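Local coordinates for tail fiber protein (Acinetobacter phage AM24, PDB 5W5P) that probably binds and degrades the capsular polysaccharide of the Acinetobacter baumannii host as the trimeric tailspike of the phage, at residues L349-L355 against N385-F391; C289-G295 against L315-V321; F333-E339 against F369-G375. All blocks are in the same frame, centred on the assembly; numbering follows the deposited sequence.

Interaction 1: residues L349-L355 against N385-F391; sequences LKCLIEL and NYADVKF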
loop_
_atom_site.group_PDB
_atom_site.type_symbol
_atom_site.label_atom_id
_atom_site.label_comp_id
_atom_site.label_asym_id
_atom_site.label_seq_id
_atom_site.Cartn_x
_atom_site.Cartn_y
_atom_site.Cartn_z
ATOM N N LEU A 349 -18.252 -7.745 20.961
ATOM C CA LEU A 349 -16.922 -7.165 21.114
ATOM C C LEU A 349 -16.935 -5.648 20.990
ATOM O O LEU A 349 -16.043 -4.990 21.534
ATOM C CB LEU A 349 -15.967 -7.765 20.083
ATOM C CG LEU A 349 -15.840 -9.290 20.149
ATOM C CD1 LEU A 349 -14.829 -9.790 19.133
ATOM C CD2 LEU A 349 -15.461 -9.733 21.561
ATOM N N LYS A 350 -17.930 -5.091 20.297
ATOM C CA LYS A 350 -18.100 -3.645 20.135
ATOM C C LYS A 350 -16.847 -3.002 19.545
ATOM O O LYS A 350 -16.324 -2.010 20.055
ATOM C CB LYS A 350 -18.499 -2.985 21.457
ATOM C CG LYS A 350 -19.866 -3.411 21.945
ATOM C CD LYS A 350 -20.225 -2.715 23.238
ATOM C CE LYS A 350 -21.606 -3.120 23.719
ATOM N NZ LYS A 350 -22.649 -2.856 22.694
ATOM N N CYS A 351 -16.366 -3.585 18.452
ATOM C CA CYS A 351 -15.217 -3.054 17.739
ATOM C C CYS A 351 -15.179 -3.664 16.346
ATOM O O CYS A 351 -15.723 -4.746 16.111
ATOM C CB CYS A 351 -13.909 -3.334 18.491
ATOM S SG CYS A 351 -13.388 -5.061 18.526
ATOM N N LEU A 352 -14.543 -2.944 15.421
ATOM C CA LEU A 352 -14.298 -3.473 14.088
ATOM C C LEU A 352 -13.037 -4.321 14.043
ATOM O O LEU A 352 -12.972 -5.296 13.285
ATOM C CB LEU A 352 -14.186 -2.327 13.084
ATOM C CG LEU A 352 -15.511 -1.893 12.463
ATOM C CD1 LEU A 352 -15.322 -0.619 11.669
ATOM C CD2 LEU A 352 -16.074 -3.013 11.583
ATOM N N ILE A 353 -12.032 -3.962 14.837
ATOM C CA ILE A 353 -10.771 -4.686 14.890
ATOM C C ILE A 353 -10.368 -4.840 16.349
ATOM O O ILE A 353 -10.432 -3.881 17.124
ATOM C CB ILE A 353 -9.659 -3.973 14.096
ATOM C CG1 ILE A 353 -9.987 -3.977 12.602
ATOM C CG2 ILE A 353 -8.310 -4.634 14.356
ATOM C CD1 ILE A 353 -9.099 -3.075 11.781
ATOM N N GLU A 354 -9.972 -6.047 16.725
ATOM C CA GLU A 354 -9.391 -6.316 18.027
ATOM C C GLU A 354 -7.933 -6.700 17.831
ATOM O O GLU A 354 -7.618 -7.535 16.977
ATOM C CB GLU A 354 -10.149 -7.430 18.748
ATOM C CG GLU A 354 -9.417 -7.985 19.958
ATOM C CD GLU A 354 -10.152 -9.142 20.604
ATOM O OE1 GLU A 354 -11.344 -8.980 20.948
ATOM O OE2 GLU A 354 -9.537 -10.219 20.769
ATOM N N LEU A 355 -7.049 -6.070 18.599
ATOM C CA LEU A 355 -5.632 -6.392 18.614
ATOM C C LEU A 355 -5.237 -6.837 20.015
ATOM O O LEU A 355 -6.006 -6.724 20.973
ATOM C CB LEU A 355 -4.775 -5.190 18.183
ATOM C CG LEU A 355 -5.112 -4.530 16.843
ATOM C CD1 LEU A 355 -4.222 -3.312 16.588
ATOM C CD2 LEU A 355 -5.023 -5.538 15.682
ATOM N N ASN A 385 -18.831 2.271 25.065
ATOM C CA ASN A 385 -18.016 1.067 25.142
ATOM C C ASN A 385 -17.504 0.616 23.785
ATOM O O ASN A 385 -16.883 -0.447 23.700
ATOM C CB ASN A 385 -18.798 -0.066 25.804
ATOM C CG ASN A 385 -18.852 0.077 27.313
ATOM O OD1 ASN A 385 -17.822 0.032 27.983
ATOM N ND2 ASN A 385 -20.052 0.267 27.852
ATOM N N TYR A 386 -17.733 1.395 22.731
ATOM C CA TYR A 386 -17.290 1.043 21.389
ATOM C C TYR A 386 -16.013 1.791 21.027
ATOM O O TYR A 386 -15.857 2.974 21.347
ATOM C CB TYR A 386 -18.371 1.354 20.344
ATOM C CG TYR A 386 -17.910 1.053 18.934
ATOM C CD1 TYR A 386 -18.113 -0.201 18.374
ATOM C CD2 TYR A 386 -17.245 2.007 18.175
ATOM C CE1 TYR A 386 -17.673 -0.495 17.096
ATOM C CE2 TYR A 386 -16.798 1.721 16.903
ATOM C CZ TYR A 386 -17.017 0.469 16.366
ATOM O OH TYR A 386 -16.571 0.190 15.095
ATOM N N ALA A 387 -15.108 1.097 20.340
ATOM C CA ALA A 387 -13.969 1.723 19.684
ATOM C C ALA A 387 -13.685 0.949 18.407
ATOM O O ALA A 387 -13.817 -0.275 18.388
ATOM C CB ALA A 387 -12.729 1.745 20.582
ATOM N N ASP A 388 -13.307 1.661 17.342
ATOM C CA ASP A 388 -13.053 0.992 16.068
ATOM C C ASP A 388 -11.975 -0.081 16.207
ATOM O O ASP A 388 -12.114 -1.181 15.661
ATOM C CB ASP A 388 -12.662 2.012 14.996
ATOM C CG ASP A 388 -13.834 2.877 14.552
ATOM O OD1 ASP A 388 -14.917 2.325 14.259
ATOM O OD2 ASP A 388 -13.671 4.115 14.487
ATOM N N VAL A 389 -10.905 0.212 16.946
ATOM C CA VAL A 389 -9.784 -0.708 17.147
ATOM C C VAL A 389 -9.574 -0.856 18.651
ATOM O O VAL A 389 -9.196 0.111 19.323
ATOM C CB VAL A 389 -8.501 -0.212 16.463
ATOM C CG1 VAL A 389 -7.372 -1.224 16.624
ATOM C CG2 VAL A 389 -8.756 0.101 14.986
ATOM N N LYS A 390 -9.811 -2.055 19.180
ATOM C CA LYS A 390 -9.740 -2.315 20.616
ATOM C C LYS A 390 -8.483 -3.102 20.962
ATOM O O LYS A 390 -8.201 -4.138 20.346
ATOM C CB LYS A 390 -10.973 -3.079 21.101
ATOM C CG LYS A 390 -12.032 -2.189 21.708
ATOM C CD LYS A 390 -13.168 -2.993 22.307
ATOM C CE LYS A 390 -14.288 -2.070 22.745
ATOM N NZ LYS A 390 -15.510 -2.815 23.110
ATOM N N PHE A 391 -7.749 -2.621 21.963
ATOM C CA PHE A 391 -6.526 -3.264 22.427
ATOM C C PHE A 391 -6.081 -2.583 23.717
ATOM O O PHE A 391 -6.568 -1.507 24.077
ATOM C CB PHE A 391 -5.417 -3.201 21.370
ATOM C CG PHE A 391 -4.993 -1.803 21.008
ATOM C CD1 PHE A 391 -5.647 -1.102 20.010
ATOM C CD2 PHE A 391 -3.931 -1.193 21.662
ATOM C CE1 PHE A 391 -5.252 0.186 19.673
ATOM C CE2 PHE A 391 -3.534 0.092 21.332
ATOM C CZ PHE A 391 -4.194 0.781 20.336
#
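This is a parallel strand pairing between successive turns of the chain, joining strand 353-354 to strand 389-390. Ile353 lies beside Val389 and Glu354 beside Lys390. Asp388 O accepts Ile353 N at 2.9 Å and, weakly, Leu352 N at 3.0 Å; Ile353 O then takes Lys390 N at 2.8 Å, and Lys390 O takes Leu355 N at 2.8 Å. Leu352 and Asp388 both adopt helical backbone angles, so the two turns bend alike just ahead of Ile353 and Val389, as stacked rungs of a parallel beta-helix do. The branched side chains of Ile353 and Val389 fill the interior against Phe333 and Phe369, while Leu355 CD1 meets Val389 CG1 at 3.8 Å. On the other face, the long extended chain of Lys390 brings NZ to Leu349 O (2.7 Å), at the end of helix 346-349, and to Asn385 O (2.8 Å), with a weak bond to Lys350 O (3.3 Å). Tyr386 OH donates to Asp388 OD1 at 2.8 Å, and Asp388 OD2 bonds Thr413 on the following turn.

Interaction 2: residues C289-G295 against L315-V321; sequences CESCYGG and LWESSGV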
loop_
_atom_site.group_PDB
_atom_site.type_symbol
_atom_site.label_atom_id
_atom_site.label_comp_id
_atom_site.label_asym_id
_atom_site.label_seq_id
_atom_site.Cartn_x
_atom_site.Cartn_y
_atom_site.Cartn_z
ATOM N N CYS A 289 -16.271 -7.374 0.333
ATOM C CA CYS A 289 -16.932 -8.217 1.329
ATOM C C CYS A 289 -18.270 -7.606 1.723
ATOM O O CYS A 289 -18.312 -6.506 2.283
ATOM C CB CYS A 289 -16.058 -8.413 2.565
ATOM S SG CYS A 289 -14.321 -8.703 2.218
ATOM N N GLU A 290 -19.351 -8.338 1.460
ATOM C CA GLU A 290 -20.711 -7.857 1.673
ATOM C C GLU A 290 -21.420 -8.783 2.651
ATOM O O GLU A 290 -21.600 -9.970 2.367
ATOM C CB GLU A 290 -21.475 -7.784 0.349
ATOM C CG GLU A 290 -20.756 -7.003 -0.745
ATOM C CD GLU A 290 -21.065 -5.511 -0.703
ATOM O OE1 GLU A 290 -21.565 -5.027 0.339
ATOM O OE2 GLU A 290 -20.814 -4.822 -1.715
ATOM N N SER A 291 -21.815 -8.236 3.800
ATOM C CA SER A 291 -22.607 -8.963 4.791
ATOM C C SER A 291 -21.878 -10.212 5.288
ATOM O O SER A 291 -22.480 -11.269 5.472
ATOM C CB SER A 291 -23.983 -9.328 4.231
ATOM O OG SER A 291 -24.673 -8.172 3.792
ATOM N N CYS A 292 -20.570 -10.094 5.501
ATOM C CA CYS A 292 -19.787 -11.169 6.095
ATOM C C CYS A 292 -19.819 -11.055 7.615
ATOM O O CYS A 292 -19.684 -9.967 8.171
ATOM C CB CYS A 292 -18.345 -11.125 5.598
ATOM S SG CYS A 292 -18.151 -11.626 3.881
ATOM N N TYR A 293 -19.989 -12.188 8.286
ATOM C CA TYR A 293 -20.154 -12.192 9.733
ATOM C C TYR A 293 -18.830 -12.174 10.488
ATOM O O TYR A 293 -18.838 -12.060 11.721
ATOM C CB TYR A 293 -20.999 -13.405 10.141
ATOM C CG TYR A 293 -22.324 -13.423 9.424
ATOM C CD1 TYR A 293 -23.310 -12.493 9.737
ATOM C CD2 TYR A 293 -22.580 -14.341 8.412
ATOM C CE1 TYR A 293 -24.526 -12.484 9.077
ATOM C CE2 TYR A 293 -23.796 -14.346 7.739
ATOM C CZ TYR A 293 -24.768 -13.413 8.074
ATOM O OH TYR A 293 -25.981 -13.406 7.414
ATOM N N GLY A 294 -17.701 -12.265 9.788
ATOM C CA GLY A 294 -16.403 -12.238 10.431
ATOM C C GLY A 294 -15.273 -12.231 9.424
ATOM O O GLY A 294 -15.396 -12.814 8.342
ATOM N N GLY A 295 -14.169 -11.569 9.763
ATOM C CA GLY A 295 -13.034 -11.497 8.862
ATOM C C GLY A 295 -11.853 -12.343 9.289
ATOM O O GLY A 295 -11.959 -13.569 9.374
ATOM N N LEU A 315 -13.334 -3.741 1.137
ATOM C CA LEU A 315 -14.693 -3.289 1.401
ATOM C C LEU A 315 -15.278 -4.171 2.495
ATOM O O LEU A 315 -15.156 -5.400 2.433
ATOM C CB LEU A 315 -15.548 -3.350 0.136
ATOM C CG LEU A 315 -17.075 -3.362 0.240
ATOM C CD1 LEU A 315 -17.614 -1.984 0.521
ATOM C CD2 LEU A 315 -17.665 -3.896 -1.057
ATOM N N TRP A 316 -15.887 -3.545 3.506
ATOM C CA TRP A 316 -16.449 -4.258 4.661
ATOM C C TRP A 316 -17.734 -3.536 5.068
ATOM O O TRP A 316 -17.705 -2.600 5.874
ATOM C CB TRP A 316 -15.448 -4.320 5.807
ATOM C CG TRP A 316 -15.779 -5.327 6.860
ATOM C CD1 TRP A 316 -16.277 -5.076 8.111
ATOM C CD2 TRP A 316 -15.624 -6.747 6.768
ATOM N NE1 TRP A 316 -16.447 -6.255 8.797
ATOM C CE2 TRP A 316 -16.047 -7.295 7.997
ATOM C CE3 TRP A 316 -15.169 -7.610 5.766
ATOM C CZ2 TRP A 316 -16.032 -8.667 8.246
ATOM C CZ3 TRP A 316 -15.155 -8.972 6.013
ATOM C CH2 TRP A 316 -15.585 -9.489 7.242
ATOM N N GLU A 317 -18.859 -3.984 4.514
ATOM C CA GLU A 317 -20.146 -3.325 4.686
ATOM C C GLU A 317 -21.166 -4.302 5.256
ATOM O O GLU A 317 -21.181 -5.482 4.884
ATOM C CB GLU A 317 -20.646 -2.761 3.351
ATOM C CG GLU A 317 -21.719 -1.694 3.469
ATOM C CD GLU A 317 -21.923 -0.944 2.168
ATOM O OE1 GLU A 317 -21.255 -1.294 1.173
ATOM O OE2 GLU A 317 -22.747 -0.003 2.140
ATOM N N SER A 318 -22.015 -3.800 6.157
ATOM C CA SER A 318 -23.089 -4.594 6.761
ATOM C C SER A 318 -22.552 -5.901 7.328
ATOM O O SER A 318 -23.192 -6.950 7.249
ATOM C CB SER A 318 -24.213 -4.858 5.757
ATOM O OG SER A 318 -24.657 -3.649 5.170
ATOM N N SER A 319 -21.367 -5.835 7.913
ATOM C CA SER A 319 -20.620 -7.023 8.288
ATOM C C SER A 319 -20.362 -7.038 9.796
ATOM O O SER A 319 -20.879 -6.207 10.550
ATOM C CB SER A 319 -19.320 -7.083 7.489
ATOM O OG SER A 319 -19.563 -7.467 6.146
ATOM N N GLY A 320 -19.554 -7.993 10.230
ATOM C CA GLY A 320 -19.223 -8.170 11.632
ATOM C C GLY A 320 -17.857 -7.621 11.984
ATOM O O GLY A 320 -17.445 -6.565 11.492
ATOM N N VAL A 321 -17.149 -8.346 12.851
ATOM C CA VAL A 321 -15.802 -7.944 13.240
ATOM C C VAL A 321 -14.850 -8.265 12.096
ATOM O O VAL A 321 -14.739 -9.420 11.667
ATOM C CB VAL A 321 -15.375 -8.640 14.540
ATOM C CG1 VAL A 321 -13.877 -8.461 14.786
ATOM C CG2 VAL A 321 -16.176 -8.101 15.712
HETATM O O HOH W 1 -17.923 -11.037 14.068
#
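A corner of the parallel beta-helix, where the chain leaves one sheet for the next, is stacked here in two consecutive rungs. Before the bend, Cys289 and Glu290 pair in parallel with Trp316 and Glu317: Cys289 N bonds Leu315 O (3.1 Å), Glu317 N reaches Cys289 O weakly (3.4 Å), and Ser291 N bonds Glu317 O (3.0 Å). Ser291 and Ser318 then both turn with positive phi, so the corners superpose. Small hydroxyl-bearing Ser319 suits the bend: its OG donates to Glu317 O at 2.9 Å and accepts Cys292 N at 2.9 Å. Beyond it, Gly320 N bonds Cys292 O (2.9 Å) and Gly295 N bonds Val321 O (2.9 Å); a side chain on Gly320 would collide with Tyr293 O. Water 1 bridges Tyr293 O (2.7 Å) and Val321 N (3.1 Å).

Trp316 fills the inside of the corner. Its NE1 donates to Gly320 O at 2.9 Å, tying the strand to its own turn, while Cys292 CB packs on Trp316 CH2 at 3.6 Å. Cys289 SG lies 5.0 Å from the centroid of the Trp316 six-membered ring, at its edge; polarisable sulfur and a broad indole pack well together.

On the opposite face, Glu290 OE1 comes within 3.8 Å of Glu317 OE1, and Glu290 OE2 is hydrogen-bonded to Asn228 of the second subunit. Neither segment contains a basic residue, so this crowding of carboxylates at a subunit boundary would be expected to raise the proton affinity of at least one of them.

Interaction 3: residues F333-E339 against F369-G375; sequences FIGNYFE and FIGNQFG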
loop_
_atom_site.group_PDB
_atom_site.type_symbol
_atom_site.label_atom_id
_atom_site.label_comp_id
_atom_site.label_asym_id
_atom_site.label_seq_id
_atom_site.Cartn_x
_atom_site.Cartn_y
_atom_site.Cartn_z
ATOM N N PHE A 333 -2.801 -1.579 8.183
ATOM C CA PHE A 333 -4.196 -1.517 7.736
ATOM C C PHE A 333 -4.377 -0.187 7.006
ATOM O O PHE A 333 -4.598 0.846 7.646
ATOM C CB PHE A 333 -5.173 -1.639 8.901
ATOM C CG PHE A 333 -5.027 -2.910 9.698
ATOM C CD1 PHE A 333 -4.025 -3.033 10.651
ATOM C CD2 PHE A 333 -5.905 -3.971 9.517
ATOM C CE1 PHE A 333 -3.882 -4.182 11.391
ATOM C CE2 PHE A 333 -5.767 -5.129 10.260
ATOM C CZ PHE A 333 -4.749 -5.232 11.201
ATOM N N ILE A 334 -4.304 -0.217 5.676
ATOM C CA ILE A 334 -4.230 0.987 4.856
ATOM C C ILE A 334 -5.460 1.056 3.960
ATOM O O ILE A 334 -5.660 0.196 3.092
ATOM C CB ILE A 334 -2.943 1.033 4.020
ATOM C CG1 ILE A 334 -1.722 0.719 4.896
ATOM C CG2 ILE A 334 -2.824 2.374 3.283
ATOM C CD1 ILE A 334 -0.391 0.910 4.194
ATOM N N GLY A 335 -6.282 2.081 4.164
ATOM C CA GLY A 335 -7.296 2.431 3.189
ATOM C C GLY A 335 -8.510 1.536 3.139
ATOM O O GLY A 335 -9.161 1.452 2.098
ATOM N N ASN A 336 -8.840 0.858 4.234
ATOM C CA ASN A 336 -10.041 0.039 4.239
ATOM C C ASN A 336 -11.292 0.911 4.218
ATOM O O ASN A 336 -11.274 2.090 4.584
ATOM C CB ASN A 336 -10.061 -0.884 5.455
ATOM C CG ASN A 336 -9.066 -2.013 5.333
ATOM O OD1 ASN A 336 -9.132 -2.812 4.395
ATOM N ND2 ASN A 336 -8.117 -2.072 6.265
ATOM N N TYR A 337 -12.390 0.309 3.770
ATOM C CA TYR A 337 -13.689 0.964 3.664
ATOM C C TYR A 337 -14.661 0.192 4.548
ATOM O O TYR A 337 -15.077 -0.921 4.201
ATOM C CB TYR A 337 -14.149 1.003 2.204
ATOM C CG TYR A 337 -15.508 1.628 1.935
ATOM C CD1 TYR A 337 -16.681 0.928 2.192
ATOM C CD2 TYR A 337 -15.615 2.897 1.374
ATOM C CE1 TYR A 337 -17.915 1.481 1.935
ATOM C CE2 TYR A 337 -16.852 3.458 1.107
ATOM C CZ TYR A 337 -17.999 2.745 1.388
ATOM O OH TYR A 337 -19.235 3.292 1.126
ATOM N N PHE A 338 -15.003 0.772 5.695
ATOM C CA PHE A 338 -15.992 0.213 6.602
ATOM C C PHE A 338 -17.252 1.065 6.566
ATOM O O PHE A 338 -17.176 2.298 6.608
ATOM C CB PHE A 338 -15.453 0.143 8.029
ATOM C CG PHE A 338 -14.190 -0.650 8.166
ATOM C CD1 PHE A 338 -14.231 -2.034 8.225
ATOM C CD2 PHE A 338 -12.960 -0.013 8.256
ATOM C CE1 PHE A 338 -13.066 -2.773 8.362
ATOM C CE2 PHE A 338 -11.792 -0.743 8.395
ATOM C CZ PHE A 338 -11.842 -2.124 8.447
ATOM N N GLU A 339 -18.409 0.406 6.489
ATOM C CA GLU A 339 -19.685 1.113 6.394
ATOM C C GLU A 339 -20.788 0.279 7.027
ATOM O O GLU A 339 -21.080 -0.823 6.552
ATOM C CB GLU A 339 -20.028 1.426 4.936
ATOM C CG GLU A 339 -21.321 2.206 4.758
ATOM C CD GLU A 339 -21.310 3.528 5.506
ATOM O OE1 GLU A 339 -20.278 4.231 5.463
ATOM O OE2 GLU A 339 -22.334 3.868 6.136
ATOM N N PHE A 369 -2.257 2.262 11.222
ATOM C CA PHE A 369 -3.530 2.449 10.530
ATOM C C PHE A 369 -3.473 3.747 9.739
ATOM O O PHE A 369 -3.333 4.822 10.326
ATOM C CB PHE A 369 -4.693 2.492 11.519
ATOM C CG PHE A 369 -4.887 1.221 12.280
ATOM C CD1 PHE A 369 -4.140 0.960 13.419
ATOM C CD2 PHE A 369 -5.816 0.281 11.857
ATOM C CE1 PHE A 369 -4.315 -0.213 14.124
ATOM C CE2 PHE A 369 -6.000 -0.897 12.561
ATOM C CZ PHE A 369 -5.250 -1.144 13.697
ATOM N N ILE A 370 -3.595 3.651 8.416
ATOM C CA ILE A 370 -3.496 4.807 7.531
ATOM C C ILE A 370 -4.723 4.842 6.630
ATOM O O ILE A 370 -5.005 3.869 5.923
ATOM C CB ILE A 370 -2.212 4.772 6.684
ATOM C CG1 ILE A 370 -0.981 4.638 7.586
ATOM C CG2 ILE A 370 -2.117 6.017 5.812
ATOM C CD1 ILE A 370 0.291 4.382 6.834
ATOM N N GLY A 371 -5.453 5.956 6.667
ATOM C CA GLY A 371 -6.447 6.246 5.648
ATOM C C GLY A 371 -7.668 5.353 5.609
ATOM O O GLY A 371 -8.272 5.191 4.546
ATOM N N ASN A 372 -8.057 4.772 6.738
ATOM C CA ASN A 372 -9.278 3.984 6.806
ATOM C C ASN A 372 -10.481 4.887 7.048
ATOM O O ASN A 372 -10.367 5.949 7.666
ATOM C CB ASN A 372 -9.186 2.940 7.919
ATOM C CG ASN A 372 -8.006 2.012 7.748
ATOM O OD1 ASN A 372 -8.083 1.032 7.012
ATOM N ND2 ASN A 372 -6.902 2.319 8.420
ATOM N N GLN A 373 -11.638 4.464 6.548
ATOM C CA GLN A 373 -12.908 5.084 6.905
ATOM C C GLN A 373 -13.680 4.123 7.790
ATOM O O GLN A 373 -14.046 3.027 7.353
ATOM C CB GLN A 373 -13.745 5.449 5.682
ATOM C CG GLN A 373 -15.156 5.883 6.047
ATOM C CD GLN A 373 -16.070 6.000 4.843
ATOM O OE1 GLN A 373 -16.817 5.072 4.522
ATOM N NE2 GLN A 373 -16.034 7.151 4.182
ATOM N N PHE A 374 -13.918 4.534 9.029
ATOM C CA PHE A 374 -14.710 3.749 9.968
ATOM C C PHE A 374 -16.126 4.320 10.030
ATOM O O PHE A 374 -16.514 5.014 10.972
ATOM C CB PHE A 374 -14.052 3.746 11.341
ATOM C CG PHE A 374 -12.642 3.226 11.350
ATOM C CD1 PHE A 374 -12.385 1.869 11.237
ATOM C CD2 PHE A 374 -11.571 4.096 11.508
ATOM C CE1 PHE A 374 -11.082 1.387 11.263
ATOM C CE2 PHE A 374 -10.263 3.624 11.533
ATOM C CZ PHE A 374 -10.019 2.266 11.409
ATOM N N GLY A 375 -16.898 4.021 8.983
ATOM C CA GLY A 375 -18.277 4.469 8.910
ATOM C C GLY A 375 -19.199 3.609 9.750
ATOM O O GLY A 375 -19.517 2.477 9.374
#
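Two neighbouring rungs of the parallel beta-helix run side by side here through a bend, and an asparagine ladder marks the corner. The axes of strands 337-339 and 373-375 approach to 4.7 Å and run parallel within 8°. Rotamers repeat from rung to rung: Phe333 and Phe369 both take chi1 m, as do Phe338 and Phe374, so each pair of rings is nearly parallel (10° and 8°) though slid apart, with centroids at 4.8 Å and 5.4 Å. These flat, apolar side chains fill the interior, and Phe408 stacks on Phe369. Ile334 and Ile370, also m, point outward instead and meet their counterparts in other subunits, where apolar branched residues suit the trimer interface.

At the corner, Gly335 and Gly371 accept positive phi without strain. Asn336 and Asn372, both m, follow them and turn their amides inward to satisfy backbone groups left open by the bend. Asn372 OD1 accepts Asn336 N at 2.9 Å, and its ND2 donates to Phe333 O at 2.8 Å; Asn336 bonds Cys311 O and Asn314 N, and Asn372 bonds Asn411. Beyond the bend, Tyr337 and Gln373 share chi1 t. Gly375 leaves room for the Glu339 carboxylate, and its N bonds Phe338 O at 2.9 Å.

All three contacts belong to one beta-helical stem, with centres 13 to 15 Å apart. Interactions 2 and 3 are rung neighbours in one sheet: Trp316 N lies 2.8 Å from Tyr337 O and Ser318 N 3.1 Å from Glu339 O, probable backbone hydrogen bonds that continue the parallel sheet from one rung to the next, and both contacts touch the second subunit. Interaction 1 lies on the next wall, which interaction 2 enters after its corner: Val321 CG2 is 3.4 Å from Cys351 O. It touches no other chain. It closes the interior across from interaction 3, where Leu352 CD1 meets Phe338 CG at 3.7 Å and Val389 CG1 meets Phe369 CZ at 3.6 Å. Along the chain, interactions 1 and 3 interleave, whereas interaction 2 precedes both.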